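Local coordinates for protein phenol hydroxylase component phL (Pseudomonas stutzeri, PDB 3U52) that probably serves as the beta subunit of the hydroxylase in a bacterial multicomponent phenol monooxygenase, a largely helical partner of the catalytic subunit, at residues 61-66 with 283-288. Residues are numbered along the deposited sequence; the frame is centred on the assembly and turned at random.
Sequences TRTAIR and QKWIDH
W285, on helix 276-302 of this ferritin-like, all-helical subunit, reaches across to I65 and T63 in the long loop that leads to helix 81-105. Its CB leaves the helix toward that loop, and with CG anti to the carbonyl carbon (chi1 -67°) the benzo end of the indole is carried to the loop. The pyrrole part of the ring stays on the helix side, and the two outermost benzo carbons do the touching. CZ3 lies 3.8 Å from I65 CG1, with I65 CD1 slightly farther from it. The neighbouring CH2 meets the same I65 CG1 at 3.9 Å. Both residues are buried, and the isoleucine comes at the ring obliquely. Tryptophan suits this place because its length bridges backbones whose CA atoms, in I65 and W285, stand 11.4 Å apart. Around the same indole pack E213 and L216 of helix 211-240, so the ring joins two helices and the loop.

I65 suits the other end: its CG1 branch, beside the backbone N (chi1 -66°), sets CG1 closest to the indole while CD1 turns off alongside CZ3, and its side chain also packs on N278, L281 and L282 of the tryptophan's own helix. T63 brings a hydroxyl beside the same ring, approaching it obliquely. That hydroxyl hydrogen-bonds D210, whose other carboxylate oxygen receives the backbone N-H of A64, so one aspartate grips two successive loop residues. A threonine fits here because OG1 can also accept from the backbone two residues on: I65 N reaches T63 OG1 at 3.3 Å, a weak bond in the manner of an ST turn. The same oxygen, T63 OG1, lies 4.4 Å from W285 CH2, at the far tip of the indole.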
ATOM      1  N   THR D  61      16.602 -11.655 -36.311  1.00 24.33           N
ATOM      2  CA  THR D  61      17.789 -11.819 -37.127  1.00 24.74           C
ATOM      3  C   THR D  61      18.866 -10.770 -36.903  1.00 23.86           C
ATOM      4  O   THR D  61      19.905 -10.847 -37.552  1.00 25.30           O
ATOM      5  CB  THR D  61      17.452 -12.036 -38.676  1.00 24.70           C
ATOM      6  OG1 THR D  61      16.882 -10.846 -39.263  1.00 26.23           O
ATOM      7  CG2 THR D  61      16.439 -13.182 -38.845  1.00 24.23           C
ATOM      8  N   ARG D  62      18.665  -9.826 -35.971  1.00 23.64           N
ATOM      9  CA  ARG D  62      19.751  -8.887 -35.557  1.00 23.64           C
ATOM     10  C   ARG D  62      20.895  -9.621 -34.901  1.00 24.35           C
ATOM     11  O   ARG D  62      21.994  -9.072 -34.772  1.00 26.10           O
ATOM     12  CB  ARG D  62      19.288  -7.742 -34.637  1.00 23.10           C
ATOM     13  CG  ARG D  62      18.528  -6.683 -35.374  1.00 23.03           C
ATOM     14  CD  ARG D  62      18.320  -5.319 -34.615  1.00 23.60           C
ATOM     15  NE  ARG D  62      17.920  -4.385 -35.651  1.00 24.48           N
ATOM     16  CZ  ARG D  62      16.674  -4.182 -36.030  1.00 27.06           C
ATOM     17  NH1 ARG D  62      16.448  -3.328 -37.025  1.00 27.36           N
ATOM     18  NH2 ARG D  62      15.652  -4.781 -35.382  1.00 26.40           N
ATOM     19  N   THR D  63      20.633 -10.862 -34.485  1.00 24.08           N
ATOM     20  CA  THR D  63      21.687 -11.774 -34.060  1.00 22.91           C
ATOM     21  C   THR D  63      21.742 -13.010 -34.962  1.00 23.59           C
ATOM     22  O   THR D  63      20.734 -13.430 -35.498  1.00 22.79           O
ATOM     23  CB  THR D  63      21.533 -12.185 -32.575  1.00 22.40           C
ATOM     24  OG1 THR D  63      22.658 -12.972 -32.183  1.00 22.94           O
ATOM     25  CG2 THR D  63      20.292 -12.944 -32.331  1.00 21.16           C
ATOM     26  N   ALA D  64      22.934 -13.561 -35.119  1.00 24.63           N
ATOM     27  CA  ALA D  64      23.132 -14.814 -35.882  1.00 25.90           C
ATOM     28  C   ALA D  64      22.690 -16.045 -35.078  1.00 26.89           C
ATOM     29  O   ALA D  64      22.383 -17.096 -35.651  1.00 27.75           O
ATOM     30  CB  ALA D  64      24.587 -14.946 -36.361  1.00 25.56           C
ATOM     31  N   ILE D  65      22.674 -15.916 -33.752  1.00 27.60           N
ATOM     32  CA  ILE D  65      22.133 -16.948 -32.878  1.00 27.68           C
ATOM     33  C   ILE D  65      20.686 -17.222 -33.239  1.00 27.59           C
ATOM     34  O   ILE D  65      19.960 -16.313 -33.599  1.00 28.78           O
ATOM     35  CB  ILE D  65      22.235 -16.532 -31.402  1.00 27.36           C
ATOM     36  CG1 ILE D  65      23.709 -16.435 -30.964  1.00 27.55           C
ATOM     37  CG2 ILE D  65      21.506 -17.516 -30.520  1.00 27.99           C
ATOM     38  CD1 ILE D  65      24.443 -17.790 -30.873  1.00 23.79           C
ATOM     39  N   ARG D  66      20.276 -18.482 -33.172  1.00 28.18           N
ATOM     40  CA  ARG D  66      18.907 -18.889 -33.496  1.00 29.05           C
ATOM     41  C   ARG D  66      18.278 -19.646 -32.337  1.00 28.53           C
ATOM     42  O   ARG D  66      18.930 -20.472 -31.706  1.00 28.05           O
ATOM     43  CB  ARG D  66      18.871 -19.779 -34.770  1.00 29.96           C
ATOM     44  CG  ARG D  66      19.274 -19.063 -36.064  1.00 32.80           C
ATOM     45  CD  ARG D  66      18.266 -17.978 -36.465  1.00 39.99           C
ATOM     46  NE  ARG D  66      18.958 -16.777 -36.970  1.00 44.32           N
ATOM     47  CZ  ARG D  66      18.826 -16.338 -38.207  1.00 44.23           C
ATOM     48  NH1 ARG D  66      18.011 -16.988 -39.024  1.00 48.81           N
ATOM     49  NH2 ARG D  66      19.465 -15.261 -38.621  1.00 41.94           N
ATOM     50  N   GLN D 283      31.495 -20.501 -29.645  1.00 30.21           N
ATOM     51  CA  GLN D 283      32.923 -20.813 -29.506  1.00 29.46           C
ATOM     52  C   GLN D 283      33.808 -19.864 -30.357  1.00 29.79           C
ATOM     53  O   GLN D 283      34.901 -19.459 -29.968  1.00 29.24           O
ATOM     54  CB  GLN D 283      33.190 -22.274 -29.897  1.00 29.50           C
ATOM     55  CG  GLN D 283      34.597 -22.692 -29.565  1.00 26.04           C
ATOM     56  CD  GLN D 283      34.862 -22.671 -28.084  1.00 28.21           C
ATOM     57  OE1 GLN D 283      34.219 -23.402 -27.318  1.00 31.82           O
ATOM     58  NE2 GLN D 283      35.805 -21.836 -27.660  1.00 25.54           N
ATOM     59  N   LYS D 284      33.331 -19.550 -31.552  1.00 30.29           N
ATOM     60  CA  LYS D 284      34.061 -18.673 -32.463  1.00 30.79           C
ATOM     61  C   LYS D 284      34.209 -17.296 -31.790  1.00 29.78           C
ATOM     62  O   LYS D 284      35.318 -16.727 -31.760  1.00 30.06           O
ATOM     63  CB  LYS D 284      33.283 -18.610 -33.777  1.00 31.57           C
ATOM     64  CG  LYS D 284      33.731 -17.568 -34.783  1.00 37.68           C
ATOM     65  CD  LYS D 284      32.663 -17.445 -35.891  1.00 44.76           C
ATOM     66  CE  LYS D 284      32.527 -16.004 -36.383  1.00 47.95           C
ATOM     67  NZ  LYS D 284      31.627 -15.915 -37.594  1.00 50.34           N
ATOM     68  N   TRP D 285      33.117 -16.789 -31.192  1.00 28.05           N
ATOM     69  CA  TRP D 285      33.171 -15.467 -30.536  1.00 26.54           C
ATOM     70  C   TRP D 285      34.070 -15.510 -29.314  1.00 26.06           C
ATOM     71  O   TRP D 285      34.863 -14.606 -29.151  1.00 26.65           O
ATOM     72  CB  TRP D 285      31.786 -14.904 -30.193  1.00 25.35           C
ATOM     73  CG  TRP D 285      30.956 -14.555 -31.369  1.00 24.68           C
ATOM     74  CD1 TRP D 285      31.380 -14.139 -32.604  1.00 25.63           C
ATOM     75  CD2 TRP D 285      29.531 -14.582 -31.422  1.00 25.71           C
ATOM     76  NE1 TRP D 285      30.291 -13.906 -33.430  1.00 24.55           N
ATOM     77  CE2 TRP D 285      29.146 -14.170 -32.725  1.00 26.15           C
ATOM     78  CE3 TRP D 285      28.527 -14.919 -30.486  1.00 26.77           C
ATOM     79  CZ2 TRP D 285      27.798 -14.097 -33.123  1.00 25.42           C
ATOM     80  CZ3 TRP D 285      27.193 -14.827 -30.877  1.00 24.50           C
ATOM     81  CH2 TRP D 285      26.843 -14.442 -32.191  1.00 25.29           C
ATOM     82  N   ILE D 286      33.997 -16.569 -28.494  1.00 25.32           N
ATOM     83  CA  ILE D 286      34.946 -16.691 -27.352  1.00 26.68           C
ATOM     84  C   ILE D 286      36.435 -16.709 -27.811  1.00 27.99           C
ATOM     85  O   ILE D 286      37.301 -16.086 -27.210  1.00 27.06           O
ATOM     86  CB  ILE D 286      34.628 -17.968 -26.512  1.00 27.12           C
ATOM     87  CG1 ILE D 286      33.244 -17.866 -25.859  1.00 24.80           C
ATOM     88  CG2 ILE D 286      35.706 -18.256 -25.471  1.00 27.91           C
ATOM     89  CD1 ILE D 286      32.664 -19.204 -25.498  1.00 26.52           C
ATOM     90  N   ASP D 287      36.728 -17.462 -28.877  1.00 29.69           N
ATOM     91  CA  ASP D 287      38.102 -17.538 -29.416  1.00 29.80           C
ATOM     92  C   ASP D 287      38.615 -16.179 -29.853  1.00 28.43           C
ATOM     93  O   ASP D 287      39.775 -15.853 -29.631  1.00 26.64           O
ATOM     94  CB  ASP D 287      38.193 -18.468 -30.638  1.00 30.47           C
ATOM     95  CG  ASP D 287      37.967 -19.939 -30.318  1.00 34.17           C
ATOM     96  OD1 ASP D 287      38.096 -20.399 -29.151  1.00 41.97           O
ATOM     97  OD2 ASP D 287      37.656 -20.650 -31.285  1.00 37.21           O
ATOM     98  N   HIS D 288      37.760 -15.402 -30.507  1.00 27.83           N
ATOM     99  CA  HIS D 288      38.120 -14.022 -30.888  1.00 28.32           C
ATOM    100  C   HIS D 288      38.267 -13.048 -29.688  1.00 28.36           C
ATOM    101  O   HIS D 288      39.237 -12.258 -29.587  1.00 29.04           O
ATOM    102  CB  HIS D 288      37.138 -13.485 -31.921  1.00 27.35           C
ATOM    103  CG  HIS D 288      37.553 -12.169 -32.492  1.00 31.66           C
ATOM    104  ND1 HIS D 288      38.697 -12.013 -33.245  1.00 34.77           N
ATOM    105  CD2 HIS D 288      36.997 -10.936 -32.399  1.00 35.84           C
ATOM    106  CE1 HIS D 288      38.827 -10.744 -33.599  1.00 37.17           C
ATOM    107  NE2 HIS D 288      37.807 -10.066 -33.101  1.00 34.29           N
TER